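Local coordinates for DNA-binding protein HU (Anabaena sp., PDB 1P51) that wraps and bends DNA as a homodimeric, histone-like chromatin protein, stabilising the duplex against denaturation, and is essential for heterocyst differentiation, at residues 50-55 against 73-78. Residues are numbered along the deposited sequence; the frame is centred on the assembly and turned at random.
Sequences FESRER and ATRVPA. With nucleotides of chain A.
The guanidinium of Arg-53 carries the methyl of Ala-78 on one face, with CB of Ala-78 3.5 Å from CZ of Arg-53 and displaced toward the rim. At its edge, in plane, sits Glu-51: NE and NH2 of Arg-53 both grip OE2 of Glu-51, the NE bond being 2.9 Å, and this side-on salt bridge fixes the rotation of the group. The Arg-55 guanidinium instead turns its edge to the phosphate of DT11 of chain A, NH1 and NH2 each donating to OP1; NH1 reaches that oxygen at 2.9 Å. A bend at chi2 (-133°) carries the chain across Val-76, whose CG2 lies 3.5 Å from NE of Arg-55. On the other side of the sheet, Arg-75 lays one face of its guanidinium over OG of Ser-52. The two are not hydrogen-bonded: OG of Ser-52 bonds to the carbonyl of Val-36 and NH2 of Arg-75 to that of Ser-37, at the end of helix 18-37. Between the two sets of side chains, the antiparallel strands pair through hydrogen-bonded Glu-51/Ala-78, Arg-53/Val-76 and Arg-55/Thr-74. This is the base of the HU beta-arm. Its chemistry is divided by face: Arg-55 donates to phosphate oxygen, consistent with binding that reads little sequence, Arg-53, held by Glu-51, brings only CD beside that oxygen and makes a long, weak ion pair to another phosphate, while Ser-52 and Arg-75 tie the arm to the helical body.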
loop_
_atom_site.group_PDB
_atom_site.type_symbol
_atom_site.label_atom_id
_atom_site.label_comp_id
_atom_site.label_asym_id
_atom_site.label_seq_id
_atom_site.Cartn_x
_atom_site.Cartn_y
_atom_site.Cartn_z
ATOM N N PHE E 50 -5.597 2.306 2.693
ATOM C CA PHE E 50 -5.091 1.434 3.751
ATOM C C PHE E 50 -6.103 1.363 4.884
ATOM O O PHE E 50 -6.773 2.350 5.196
ATOM C CB PHE E 50 -3.745 1.932 4.296
ATOM C CG PHE E 50 -2.720 2.228 3.233
ATOM C CD1 PHE E 50 -2.635 3.495 2.663
ATOM C CD2 PHE E 50 -1.832 1.244 2.813
ATOM C CE1 PHE E 50 -1.690 3.775 1.681
ATOM C CE2 PHE E 50 -0.878 1.514 1.834
ATOM C CZ PHE E 50 -0.808 2.781 1.265
ATOM N N GLU E 51 -6.205 0.186 5.492
ATOM C CA GLU E 51 -7.069 -0.035 6.647
ATOM C C GLU E 51 -6.603 -1.258 7.426
ATOM O O GLU E 51 -5.826 -2.070 6.920
ATOM C CB GLU E 51 -8.535 -0.199 6.216
ATOM C CG GLU E 51 -8.829 -1.465 5.421
ATOM C CD GLU E 51 -10.314 -1.721 5.235
ATOM O OE1 GLU E 51 -11.137 -1.020 5.861
ATOM O OE2 GLU E 51 -10.660 -2.636 4.457
ATOM N N SER E 52 -7.072 -1.372 8.663
ATOM C CA SER E 52 -6.857 -2.571 9.456
ATOM C C SER E 52 -7.976 -3.573 9.191
ATOM O O SER E 52 -9.112 -3.191 8.892
ATOM C CB SER E 52 -6.800 -2.225 10.943
ATOM O OG SER E 52 -5.570 -1.604 11.278
ATOM N N ARG E 53 -7.640 -4.855 9.288
ATOM C CA ARG E 53 -8.619 -5.927 9.156
ATOM C C ARG E 53 -8.386 -6.964 10.246
ATOM O O ARG E 53 -7.246 -7.375 10.491
ATOM C CB ARG E 53 -8.541 -6.572 7.770
ATOM C CG ARG E 53 -9.375 -5.860 6.712
ATOM C CD ARG E 53 -9.090 -6.306 5.284
ATOM N NE ARG E 53 -9.334 -5.238 4.313
ATOM C CZ ARG E 53 -8.953 -5.271 3.037
ATOM N NH1 ARG E 53 -8.295 -6.320 2.552
ATOM N NH2 ARG E 53 -9.227 -4.246 2.241
ATOM N N GLU E 54 -9.469 -7.368 10.905
ATOM C CA GLU E 54 -9.392 -8.353 11.979
ATOM C C GLU E 54 -9.534 -9.763 11.414
ATOM O O GLU E 54 -10.448 -10.036 10.635
ATOM C CB GLU E 54 -10.459 -8.084 13.047
ATOM C CG GLU E 54 -10.204 -6.842 13.897
ATOM C CD GLU E 54 -10.104 -7.147 15.384
ATOM O OE1 GLU E 54 -11.099 -7.641 15.964
ATOM O OE2 GLU E 54 -9.032 -6.890 15.976
ATOM N N ARG E 55 -8.610 -10.641 11.796
ATOM C CA ARG E 55 -8.666 -12.051 11.417
ATOM C C ARG E 55 -9.071 -12.876 12.626
ATOM O O ARG E 55 -8.518 -12.701 13.706
ATOM C CB ARG E 55 -7.312 -12.540 10.895
ATOM C CG ARG E 55 -6.680 -11.662 9.832
ATOM C CD ARG E 55 -6.146 -12.429 8.630
ATOM N NE ARG E 55 -5.862 -11.543 7.501
ATOM C CZ ARG E 55 -6.779 -11.071 6.662
ATOM N NH1 ARG E 55 -8.059 -11.393 6.811
ATOM N NH2 ARG E 55 -6.417 -10.273 5.667
ATOM N N ALA E 73 -6.474 -15.032 16.997
ATOM C CA ALA E 73 -7.014 -13.893 16.259
ATOM C C ALA E 73 -6.019 -12.739 16.263
ATOM O O ALA E 73 -5.243 -12.582 17.213
ATOM C CB ALA E 73 -8.337 -13.455 16.855
ATOM N N THR E 74 -6.040 -11.941 15.196
ATOM C CA THR E 74 -5.110 -10.824 15.056
ATOM C C THR E 74 -5.681 -9.697 14.194
ATOM O O THR E 74 -6.766 -9.829 13.626
ATOM C CB THR E 74 -3.742 -11.324 14.504
ATOM O OG1 THR E 74 -2.795 -10.247 14.501
ATOM C CG2 THR E 74 -3.854 -11.735 13.028
ATOM N N ARG E 75 -4.944 -8.589 14.124
ATOM C CA ARG E 75 -5.255 -7.482 13.228
ATOM C C ARG E 75 -4.071 -7.239 12.292
ATOM O O ARG E 75 -2.920 -7.258 12.726
ATOM C CB ARG E 75 -5.572 -6.219 14.030
ATOM C CG ARG E 75 -6.311 -5.143 13.242
ATOM C CD ARG E 75 -7.008 -4.105 14.106
ATOM N NE ARG E 75 -6.046 -3.227 14.764
ATOM C CZ ARG E 75 -6.102 -1.899 14.762
ATOM N NH1 ARG E 75 -7.083 -1.258 14.134
ATOM N NH2 ARG E 75 -5.166 -1.209 15.396
ATOM N N VAL E 76 -4.356 -7.018 11.010
ATOM C CA VAL E 76 -3.307 -6.860 9.998
ATOM C C VAL E 76 -3.520 -5.626 9.104
ATOM O O VAL E 76 -4.663 -5.218 8.867
ATOM C CB VAL E 76 -3.161 -8.135 9.105
ATOM C CG1 VAL E 76 -2.720 -9.340 9.930
ATOM C CG2 VAL E 76 -4.452 -8.438 8.328
ATOM N N PRO E 77 -2.427 -5.026 8.622
ATOM C CA PRO E 77 -2.512 -3.953 7.624
ATOM C C PRO E 77 -2.982 -4.489 6.271
ATOM O O PRO E 77 -2.516 -5.536 5.818
ATOM C CB PRO E 77 -1.065 -3.452 7.521
ATOM C CG PRO E 77 -0.391 -3.977 8.733
ATOM C CD PRO E 77 -1.031 -5.301 8.999
ATOM N N ALA E 78 -3.908 -3.772 5.646
ATOM C CA ALA E 78 -4.450 -4.169 4.356
ATOM C C ALA E 78 -4.422 -2.998 3.389
ATOM O O ALA E 78 -4.310 -1.846 3.804
ATOM C CB ALA E 78 -5.859 -4.697 4.515
ATOM P P DT A 11 -10.115 -10.497 4.203
ATOM O OP1 DT A 11 -9.280 -9.507 4.917
ATOM O OP2 DT A 11 -11.557 -10.610 4.524
ATOM O "O5'" DT A 11 -9.972 -10.242 2.632
ATOM C "C5'" DT A 11 -8.699 -10.101 2.007
ATOM C "C4'" DT A 11 -8.842 -10.195 0.499
ATOM O "O4'" DT A 11 -9.014 -11.586 0.133
ATOM C "C3'" DT A 11 -10.057 -9.467 -0.076
ATOM O "O3'" DT A 11 -9.680 -8.214 -0.658
ATOM C "C2'" DT A 11 -10.637 -10.436 -1.108
ATOM C "C1'" DT A 11 -9.690 -11.632 -1.105
ATOM N N1 DT A 11 -10.373 -12.965 -1.272
ATOM C C2 DT A 11 -10.051 -13.780 -2.347
ATOM O O2 DT A 11 -9.224 -13.499 -3.198
ATOM N N3 DT A 11 -10.743 -14.968 -2.393
ATOM C C4 DT A 11 -11.705 -15.418 -1.501
ATOM O O4 DT A 11 -12.262 -16.503 -1.642
ATOM C C5 DT A 11 -11.997 -14.520 -0.404
ATOM C C7 DT A 11 -13.020 -14.880 0.635
ATOM C C6 DT A 11 -11.330 -13.358 -0.350
ATOM P P DT A 10 -10.892 -15.323 8.101
ATOM O OP1 DT A 10 -9.930 -14.363 8.691
ATOM O OP2 DT A 10 -12.142 -15.631 8.839
ATOM O "O5'" DT A 10 -11.282 -14.774 6.645
ATOM C "C5'" DT A 10 -10.638 -15.253 5.469
ATOM C "C4'" DT A 10 -9.602 -14.273 4.952
ATOM O "O4'" DT A 10 -8.695 -14.952 4.044
ATOM C "C3'" DT A 10 -10.190 -13.113 4.165
ATOM O "O3'" DT A 10 -9.438 -11.931 4.410
ATOM C "C2'" DT A 10 -10.084 -13.567 2.711
ATOM C "C1'" DT A 10 -8.874 -14.495 2.716
ATOM N N1 DT A 10 -9.005 -15.684 1.805
ATOM C C2 DT A 10 -8.137 -15.818 0.735
ATOM O O2 DT A 10 -7.255 -15.020 0.467
ATOM N N3 DT A 10 -8.342 -16.944 -0.027
ATOM C C4 DT A 10 -9.299 -17.925 0.161
ATOM O O4 DT A 10 -9.389 -18.892 -0.587
ATOM C C5 DT A 10 -10.174 -17.727 1.297
ATOM C C7 DT A 10 -11.256 -18.719 1.617
ATOM C C6 DT A 10 -9.985 -16.633 2.053
#